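Local atomic coordinates of ribonuclease (Nicotiana glutinosa, PDB entry 1IYB), a protein that probably cleaves single-stranded RNA, as a ribonuclease of the T2 family, and holds guanosine-5'-monophosphate in its nucleotide pocket. Residues E129-A134 against S172-I177; A134-D139 against L145-N150; N150-A155 against I177-D182. All coordinates share one frame; numbering follows the deposited sequence.

Interaction 1 (E129-A134 against S172-I177); sequences EILQGA and SQLYQI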
loop_
_atom_site.group_PDB
_atom_site.type_symbol
_atom_site.label_atom_id
_atom_site.label_comp_id
_atom_site.label_asym_id
_atom_site.label_seq_id
_atom_site.Cartn_x
_atom_site.Cartn_y
_atom_site.Cartn_z
ATOM N N GLU A 129 15.342 12.179 -25.421
ATOM C CA GLU A 129 15.409 12.643 -26.803
ATOM C C GLU A 129 14.249 13.551 -27.181
ATOM O O GLU A 129 14.426 14.505 -27.935
ATOM C CB GLU A 129 15.492 11.459 -27.765
ATOM C CG GLU A 129 16.863 10.793 -27.757
ATOM C CD GLU A 129 17.013 9.749 -28.844
ATOM O OE1 GLU A 129 16.279 8.744 -28.805
ATOM O OE2 GLU A 129 17.865 9.934 -29.740
ATOM N N ILE A 130 13.063 13.255 -26.663
ATOM C CA ILE A 130 11.896 14.078 -26.945
ATOM C C ILE A 130 12.113 15.468 -26.356
ATOM O O ILE A 130 11.904 16.479 -27.026
ATOM C CB ILE A 130 10.614 13.477 -26.321
ATOM C CG1 ILE A 130 10.213 12.203 -27.066
ATOM C CG2 ILE A 130 9.486 14.506 -26.346
ATOM C CD1 ILE A 130 9.136 11.405 -26.359
ATOM N N LEU A 131 12.549 15.514 -25.103
ATOM C CA LEU A 131 12.762 16.787 -24.441
ATOM C C LEU A 131 13.902 17.587 -25.052
ATOM O O LEU A 131 13.758 18.784 -25.296
ATOM C CB LEU A 131 12.984 16.569 -22.939
ATOM C CG LEU A 131 11.714 16.075 -22.229
ATOM C CD1 LEU A 131 12.012 15.743 -20.774
ATOM C CD2 LEU A 131 10.625 17.137 -22.328
ATOM N N GLN A 132 15.029 16.938 -25.324
ATOM C CA GLN A 132 16.141 17.674 -25.906
ATOM C C GLN A 132 15.800 18.133 -27.321
ATOM O O GLN A 132 16.333 19.138 -27.799
ATOM C CB GLN A 132 17.419 16.824 -25.868
ATOM C CG GLN A 132 17.897 16.576 -24.433
ATOM C CD GLN A 132 19.333 16.090 -24.336
ATOM O OE1 GLN A 132 19.656 14.972 -24.734
ATOM N NE2 GLN A 132 20.207 16.939 -23.804
ATOM N N GLY A 133 14.886 17.421 -27.974
ATOM C CA GLY A 133 14.476 17.798 -29.314
ATOM C C GLY A 133 13.716 19.113 -29.296
ATOM O O GLY A 133 13.595 19.791 -30.320
ATOM N N ALA A 134 13.205 19.475 -28.123
ATOM C CA ALA A 134 12.454 20.713 -27.955
ATOM C C ALA A 134 13.261 21.766 -27.194
ATOM O O ALA A 134 12.719 22.781 -26.760
ATOM C CB ALA A 134 11.139 20.431 -27.226
ATOM N N SER A 172 12.269 22.738 -6.794
ATOM C CA SER A 172 11.327 21.761 -7.324
ATOM C C SER A 172 11.956 21.273 -8.623
ATOM O O SER A 172 12.458 22.075 -9.413
ATOM C CB SER A 172 9.980 22.428 -7.605
ATOM O OG SER A 172 9.040 21.495 -8.105
ATOM N N GLN A 173 11.930 19.965 -8.854
ATOM C CA GLN A 173 12.556 19.417 -10.048
ATOM C C GLN A 173 11.775 18.294 -10.722
ATOM O O GLN A 173 10.998 17.583 -10.079
ATOM C CB GLN A 173 13.950 18.904 -9.684
ATOM C CG GLN A 173 13.918 17.867 -8.576
ATOM C CD GLN A 173 15.296 17.403 -8.143
ATOM O OE1 GLN A 173 15.420 16.448 -7.377
ATOM N NE2 GLN A 173 16.334 18.079 -8.620
ATOM N N LEU A 174 11.998 18.150 -12.025
ATOM C CA LEU A 174 11.356 17.108 -12.824
ATOM C C LEU A 174 11.865 15.765 -12.312
ATOM O O LEU A 174 13.049 15.458 -12.440
ATOM C CB LEU A 174 11.736 17.276 -14.296
ATOM C CG LEU A 174 11.205 16.247 -15.297
ATOM C CD1 LEU A 174 9.689 16.252 -15.278
ATOM C CD2 LEU A 174 11.726 16.569 -16.689
ATOM N N TYR A 175 10.968 14.960 -11.752
ATOM C CA TYR A 175 11.351 13.671 -11.187
ATOM C C TYR A 175 10.856 12.450 -11.971
ATOM O O TYR A 175 11.660 11.624 -12.402
ATOM C CB TYR A 175 10.878 13.633 -9.731
ATOM C CG TYR A 175 11.086 12.329 -9.005
ATOM C CD1 TYR A 175 12.267 11.603 -9.148
ATOM C CD2 TYR A 175 10.108 11.835 -8.145
ATOM C CE1 TYR A 175 12.465 10.414 -8.450
ATOM C CE2 TYR A 175 10.297 10.654 -7.444
ATOM C CZ TYR A 175 11.476 9.950 -7.602
ATOM O OH TYR A 175 11.663 8.776 -6.909
ATOM N N GLN A 176 9.547 12.318 -12.152
ATOM C CA GLN A 176 9.023 11.177 -12.900
ATOM C C GLN A 176 7.995 11.611 -13.933
ATOM O O GLN A 176 7.330 12.638 -13.775
ATOM C CB GLN A 176 8.390 10.146 -11.958
ATOM C CG GLN A 176 9.303 9.691 -10.829
ATOM C CD GLN A 176 8.846 8.396 -10.195
ATOM O OE1 GLN A 176 9.291 7.319 -10.579
ATOM N NE2 GLN A 176 7.942 8.493 -9.227
ATOM N N ILE A 177 7.874 10.823 -14.996
ATOM C CA ILE A 177 6.928 11.105 -16.064
ATOM C C ILE A 177 6.052 9.878 -16.280
ATOM O O ILE A 177 6.555 8.763 -16.430
ATOM C CB ILE A 177 7.671 11.489 -17.359
ATOM C CG1 ILE A 177 8.388 12.825 -17.140
ATOM C CG2 ILE A 177 6.693 11.585 -18.536
ATOM C CD1 ILE A 177 9.138 13.341 -18.346
#
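L174 and I177 stand three residues apart on one strand, yet both turn to the same helix residue, L131, where a regular strand would send them to opposite faces. The join between helix 127-133 and strand 172-182 is narrow, buried and wholly apolar: one methyl of L131 reaches both partners. CD1 of L131 lies 4.2 Å from L174 CD2, the two leucines meeting tip to tip, and 4.5 Å from I177 CD1. The backbones stay well apart, with the CA atoms of L131 and I177 11.7 Å from each other, and the side chains span the gap. L174 does so with CG anti to its own backbone N (chi1 178°), whereas L131 keeps CG beside the nitrogen and anti to the carbonyl carbon.

The irregularity in the strand is a classic beta bulge, in which Y175 and Q176 both face E163 of the neighbouring strand 161-166. The extra residue resets the alternation of side chains, returning I177 to the helix-facing side. Y175 and Q176 turn to the other side, and CG of Q176 sits over the centre of the Y175 ring, 3.5 Å above its plane. That face of the sheet serves the nucleotide: Y175 touches the bound guanosine-5'-monophosphate, and OE1 of Q176 is hydrogen-bonded to ND1 of the pocket residue H43.

Interaction 2 (A134-D139 against L145-N150); sequences AGIHPD and LNSIKN. Unlike the reference sequence in segment 134-139: H137 (reference Asn).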
loop_
_atom_site.group_PDB
_atom_site.type_symbol
_atom_site.label_atom_id
_atom_site.label_comp_id
_atom_site.label_asym_id
_atom_site.label_seq_id
_atom_site.Cartn_x
_atom_site.Cartn_y
_atom_site.Cartn_z
ATOM N N ALA A 134 13.205 19.475 -28.123
ATOM C CA ALA A 134 12.454 20.713 -27.955
ATOM C C ALA A 134 13.261 21.766 -27.194
ATOM O O ALA A 134 12.719 22.781 -26.760
ATOM C CB ALA A 134 11.139 20.431 -27.226
ATOM N N GLY A 135 14.556 21.520 -27.028
ATOM C CA GLY A 135 15.398 22.477 -26.330
ATOM C C GLY A 135 15.322 22.410 -24.815
ATOM O O GLY A 135 15.706 23.354 -24.127
ATOM N N ILE A 136 14.820 21.294 -24.297
ATOM C CA ILE A 136 14.696 21.092 -22.857
ATOM C C ILE A 136 15.751 20.061 -22.469
ATOM O O ILE A 136 15.570 18.865 -22.681
ATOM C CB ILE A 136 13.275 20.581 -22.504
ATOM C CG1 ILE A 136 12.239 21.605 -22.984
ATOM C CG2 ILE A 136 13.147 20.351 -21.002
ATOM C CD1 ILE A 136 10.792 21.159 -22.850
ATOM N N HIS A 137 16.863 20.536 -21.913
ATOM C CA HIS A 137 17.958 19.648 -21.542
ATOM C C HIS A 137 18.219 19.557 -20.047
ATOM O O HIS A 137 17.910 20.476 -19.286
ATOM C CB HIS A 137 19.256 20.085 -22.229
ATOM C CG HIS A 137 19.091 20.440 -23.672
ATOM N ND1 HIS A 137 18.824 21.725 -24.095
ATOM C CD2 HIS A 137 19.140 19.679 -24.789
ATOM C CE1 HIS A 137 18.717 21.740 -25.412
ATOM N NE2 HIS A 137 18.903 20.511 -25.858
ATOM N N PRO A 138 18.794 18.427 -19.606
ATOM C CA PRO A 138 19.112 18.202 -18.194
ATOM C C PRO A 138 20.424 18.908 -17.861
ATOM O O PRO A 138 21.447 18.268 -17.603
ATOM C CB PRO A 138 19.221 16.683 -18.111
ATOM C CG PRO A 138 19.807 16.330 -19.436
ATOM C CD PRO A 138 19.026 17.205 -20.399
ATOM N N ASP A 139 20.376 20.237 -17.882
ATOM C CA ASP A 139 21.541 21.070 -17.612
ATOM C C ASP A 139 21.387 21.921 -16.356
ATOM O O ASP A 139 22.087 22.921 -16.188
ATOM C CB ASP A 139 21.802 21.991 -18.806
ATOM C CG ASP A 139 20.554 22.737 -19.251
ATOM O OD1 ASP A 139 19.675 23.000 -18.401
ATOM O OD2 ASP A 139 20.454 23.067 -20.452
ATOM N N LEU A 145 6.395 23.854 -16.618
ATOM C CA LEU A 145 5.746 22.556 -16.575
ATOM C C LEU A 145 5.025 22.291 -17.896
ATOM O O LEU A 145 5.100 21.195 -18.457
ATOM C CB LEU A 145 4.755 22.523 -15.412
ATOM C CG LEU A 145 3.905 21.271 -15.231
ATOM C CD1 LEU A 145 4.798 20.062 -15.003
ATOM C CD2 LEU A 145 2.966 21.482 -14.049
ATOM N N ASN A 146 4.336 23.308 -18.403
ATOM C CA ASN A 146 3.608 23.164 -19.654
ATOM C C ASN A 146 4.501 22.884 -20.866
ATOM O O ASN A 146 4.095 22.165 -21.780
ATOM C CB ASN A 146 2.756 24.409 -19.913
ATOM C CG ASN A 146 1.520 24.465 -19.039
ATOM O OD1 ASN A 146 0.743 23.510 -18.982
ATOM N ND2 ASN A 146 1.324 25.592 -18.360
ATOM N N SER A 147 5.712 23.438 -20.881
ATOM C CA SER A 147 6.617 23.205 -22.005
ATOM C C SER A 147 7.014 21.731 -22.048
ATOM O O SER A 147 7.139 21.135 -23.119
ATOM C CB SER A 147 7.874 24.077 -21.885
ATOM O OG SER A 147 8.738 23.621 -20.857
ATOM N N ILE A 148 7.201 21.150 -20.867
ATOM C CA ILE A 148 7.584 19.751 -20.746
ATOM C C ILE A 148 6.428 18.854 -21.187
ATOM O O ILE A 148 6.614 17.918 -21.969
ATOM C CB ILE A 148 7.988 19.428 -19.281
ATOM C CG1 ILE A 148 9.258 20.205 -18.916
ATOM C CG2 ILE A 148 8.207 17.927 -19.101
ATOM C CD1 ILE A 148 9.609 20.153 -17.437
ATOM N N LYS A 149 5.233 19.152 -20.692
ATOM C CA LYS A 149 4.047 18.377 -21.046
ATOM C C LYS A 149 3.762 18.432 -22.543
ATOM O O LYS A 149 3.519 17.407 -23.180
ATOM C CB LYS A 149 2.820 18.913 -20.305
ATOM C CG LYS A 149 2.800 18.664 -18.814
ATOM C CD LYS A 149 1.552 19.287 -18.208
ATOM C CE LYS A 149 1.426 18.983 -16.727
ATOM N NZ LYS A 149 0.155 19.537 -16.175
ATOM N N ASN A 150 3.797 19.636 -23.105
ATOM C CA ASN A 150 3.490 19.806 -24.518
ATOM C C ASN A 150 4.538 19.266 -25.480
ATOM O O ASN A 150 4.200 18.832 -26.581
ATOM C CB ASN A 150 3.180 21.278 -24.806
ATOM C CG ASN A 150 1.935 21.756 -24.073
ATOM O OD1 ASN A 150 1.026 20.968 -23.800
ATOM N ND2 ASN A 150 1.880 23.046 -23.765
#
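I136 gives most of the surface buried here, and it meets S147 and I148 on helix 145-156 through the end of its longer branch. With CG1 anti to the carbonyl carbon (chi1 -59°) and the chain then fully extended, CD1 becomes the leading atom. CD1 of I136 comes to rest beside one turn of the helix, 3.7 Å from O and 3.8 Å from OG of S147. The same I136 CD1 lies 4.1 Å from CA of I148, with CG1 of I148 only slightly farther off, so it is set against backbone and side chain together.

The backbone at I136 is placed by the end of the preceding helix. G135, at positive phi, is the C-prime residue of a Schellman motif: I136 N pairs with L131 O and G135 N with Q132 O. The motif ends helix 127-133 and turns the chain so that the I136 side chain points to helix 145-156. L131 and F205 also touch I136, while I148 rests on I162 of strand 161-166.

S147 has its OG between the backbone N and the carbonyl carbon (chi1 72°), from where it bonds to the carbonyl oxygen of S144, just before the helix. That bond makes the hydroxyl the donor and commits its proton away from I136. As an aliphatic group, the I136 methyl can make only van der Waals contact with the two oxygens of S147. The contact between the segments therefore probably rests on close packing and on the removal of an isoleucine side chain from water, with no directional bond between them.

Interaction 3 (N150-A155 against I177-D182); sequences NAIRSA and IYICVD
I152 meets I177 and I179 with no flat group between them; the planar groups of the two segments take no part in this aliphatic contact. On the helix, the guanidinium of R153 carries OD1 of N150 3.2 Å above the plane of one face and toward its rim. On the far side of the strand, the Y178 ring makes an edge-to-face pair with Y12, and its OH is hydrogen-bonded to OE1 of E163.

At the centre, I152 and I177 approach tip to tip, their CD1 atoms 3.8 Å apart. I152 CD1 also lies 4.2 Å from I177 CG2, so it settles against both branches. The second branch of I152 is used as well: its CG2, I152 CG2, comes within 4.3 Å of I179 CD1. I177 is extended to its terminal methyl, but I179 is folded (chi2 -60°), a bend that carries CD1 back toward the helix.

L127 and I130 of helix 127-133 add to the cover over I152, and P160 touches both I152 and I179. The alternate residues Y178 and C180 belong to the other side of the strand, where C180 is tied to C191 by a disulfide. Through I177 and I179 of strand 172-182, helix 145-156 packs on one face of the antiparallel sheet, an arrangement consistent with the alpha+beta fold of the ribonuclease T2 family.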
loop_
_atom_site.group_PDB
_atom_site.type_symbol
_atom_site.label_atom_id
_atom_site.label_comp_id
_atom_site.label_asym_id
_atom_site.label_seq_id
_atom_site.Cartn_x
_atom_site.Cartn_y
_atom_site.Cartn_z
ATOM N N ASN A 150 3.797 19.636 -23.105
ATOM C CA ASN A 150 3.490 19.806 -24.518
ATOM C C ASN A 150 4.538 19.266 -25.480
ATOM O O ASN A 150 4.200 18.832 -26.581
ATOM C CB ASN A 150 3.180 21.278 -24.806
ATOM C CG ASN A 150 1.935 21.756 -24.073
ATOM O OD1 ASN A 150 1.026 20.968 -23.800
ATOM N ND2 ASN A 150 1.880 23.046 -23.765
ATOM N N ALA A 151 5.802 19.276 -25.073
ATOM C CA ALA A 151 6.856 18.740 -25.923
ATOM C C ALA A 151 6.595 17.242 -26.075
ATOM O O ALA A 151 6.724 16.679 -27.160
ATOM C CB ALA A 151 8.219 18.976 -25.284
ATOM N N ILE A 152 6.214 16.604 -24.973
ATOM C CA ILE A 152 5.932 15.175 -24.989
ATOM C C ILE A 152 4.642 14.869 -25.750
ATOM O O ILE A 152 4.591 13.926 -26.539
ATOM C CB ILE A 152 5.849 14.630 -23.548
ATOM C CG1 ILE A 152 7.230 14.748 -22.891
ATOM C CG2 ILE A 152 5.368 13.183 -23.556
ATOM C CD1 ILE A 152 7.213 14.554 -21.392
ATOM N N ARG A 153 3.610 15.675 -25.530
ATOM C CA ARG A 153 2.343 15.462 -26.217
ATOM C C ARG A 153 2.510 15.565 -27.731
ATOM O O ARG A 153 1.965 14.757 -28.480
ATOM C CB ARG A 153 1.300 16.475 -25.745
ATOM C CG ARG A 153 -0.070 16.248 -26.363
ATOM C CD ARG A 153 -1.082 17.256 -25.856
ATOM N NE ARG A 153 -0.724 18.623 -26.217
ATOM C CZ ARG A 153 -1.456 19.690 -25.911
ATOM N NH1 ARG A 153 -2.590 19.547 -25.234
ATOM N NH2 ARG A 153 -1.053 20.900 -26.278
ATOM N N SER A 154 3.266 16.560 -28.186
ATOM C CA SER A 154 3.483 16.736 -29.617
ATOM C C SER A 154 4.233 15.551 -30.217
ATOM O O SER A 154 4.026 15.196 -31.379
ATOM C CB SER A 154 4.275 18.020 -29.883
ATOM O OG SER A 154 3.544 19.162 -29.479
ATOM N N ALA A 155 5.101 14.940 -29.418
ATOM C CA ALA A 155 5.899 13.814 -29.881
ATOM C C ALA A 155 5.180 12.471 -29.919
ATOM O O ALA A 155 5.207 11.783 -30.939
ATOM C CB ALA A 155 7.164 13.696 -29.031
ATOM N N ILE A 177 7.874 10.823 -14.996
ATOM C CA ILE A 177 6.928 11.105 -16.064
ATOM C C ILE A 177 6.052 9.878 -16.280
ATOM O O ILE A 177 6.555 8.763 -16.430
ATOM C CB ILE A 177 7.671 11.489 -17.359
ATOM C CG1 ILE A 177 8.388 12.825 -17.140
ATOM C CG2 ILE A 177 6.693 11.585 -18.536
ATOM C CD1 ILE A 177 9.138 13.341 -18.346
ATOM N N TYR A 178 4.740 10.105 -16.271
ATOM C CA TYR A 178 3.733 9.057 -16.427
ATOM C C TYR A 178 3.050 9.095 -17.793
ATOM O O TYR A 178 2.616 10.153 -18.252
ATOM C CB TYR A 178 2.641 9.220 -15.357
ATOM C CG TYR A 178 3.070 9.060 -13.912
ATOM C CD1 TYR A 178 4.119 9.810 -13.374
ATOM C CD2 TYR A 178 2.379 8.196 -13.063
ATOM C CE1 TYR A 178 4.463 9.703 -12.024
ATOM C CE2 TYR A 178 2.713 8.083 -11.715
ATOM C CZ TYR A 178 3.753 8.836 -11.202
ATOM O OH TYR A 178 4.073 8.725 -9.867
ATOM N N ILE A 179 2.939 7.933 -18.428
ATOM C CA ILE A 179 2.272 7.804 -19.725
ATOM C C ILE A 179 1.255 6.681 -19.543
ATOM O O ILE A 179 1.588 5.636 -18.992
ATOM C CB ILE A 179 3.266 7.406 -20.839
ATOM C CG1 ILE A 179 4.363 8.466 -20.962
ATOM C CG2 ILE A 179 2.526 7.235 -22.161
ATOM C CD1 ILE A 179 3.850 9.840 -21.295
ATOM N N CYS A 180 0.020 6.882 -19.995
ATOM C CA CYS A 180 -0.993 5.845 -19.815
ATOM C C CYS A 180 -1.133 4.833 -20.951
ATOM O O CYS A 180 -1.001 5.169 -22.130
ATOM C CB CYS A 180 -2.344 6.497 -19.485
ATOM S SG CYS A 180 -2.296 7.221 -17.815
ATOM N N VAL A 181 -1.377 3.580 -20.567
ATOM C CA VAL A 181 -1.548 2.466 -21.498
ATOM C C VAL A 181 -2.897 1.817 -21.192
ATOM O O VAL A 181 -3.277 1.696 -20.028
ATOM C CB VAL A 181 -0.432 1.410 -21.313
ATOM C CG1 VAL A 181 -0.575 0.302 -22.346
ATOM C CG2 VAL A 181 0.931 2.071 -21.420
ATOM N N ASP A 182 -3.623 1.396 -22.223
ATOM C CA ASP A 182 -4.932 0.787 -22.001
ATOM C C ASP A 182 -4.845 -0.527 -21.224
ATOM O O ASP A 182 -3.802 -1.183 -21.201
ATOM C CB ASP A 182 -5.647 0.558 -23.335
ATOM C CG ASP A 182 -5.302 -0.770 -23.956
ATOM O OD1 ASP A 182 -4.120 -0.985 -24.292
ATOM O OD2 ASP A 182 -6.224 -1.604 -24.101
#

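Following the chain from its N terminus, the first segment met is on helix 127-133; interaction 1 joins it to strand 172-182 and so closes a long loop. Interaction 2 closes a much shorter one within it: residues 134-139 follow the helix, and beyond strand 142-144 the start of helix 145-156 packs on them. The helix then runs on into interaction 3, which begins where interaction 2 ends, at the shared N150, and closes on the later half of strand 172-182. Interactions 1 and 3 therefore cross along the sequence and share I177, while interaction 2 lies inside 1. Together the three tie two helices and their connecting loop to one central strand.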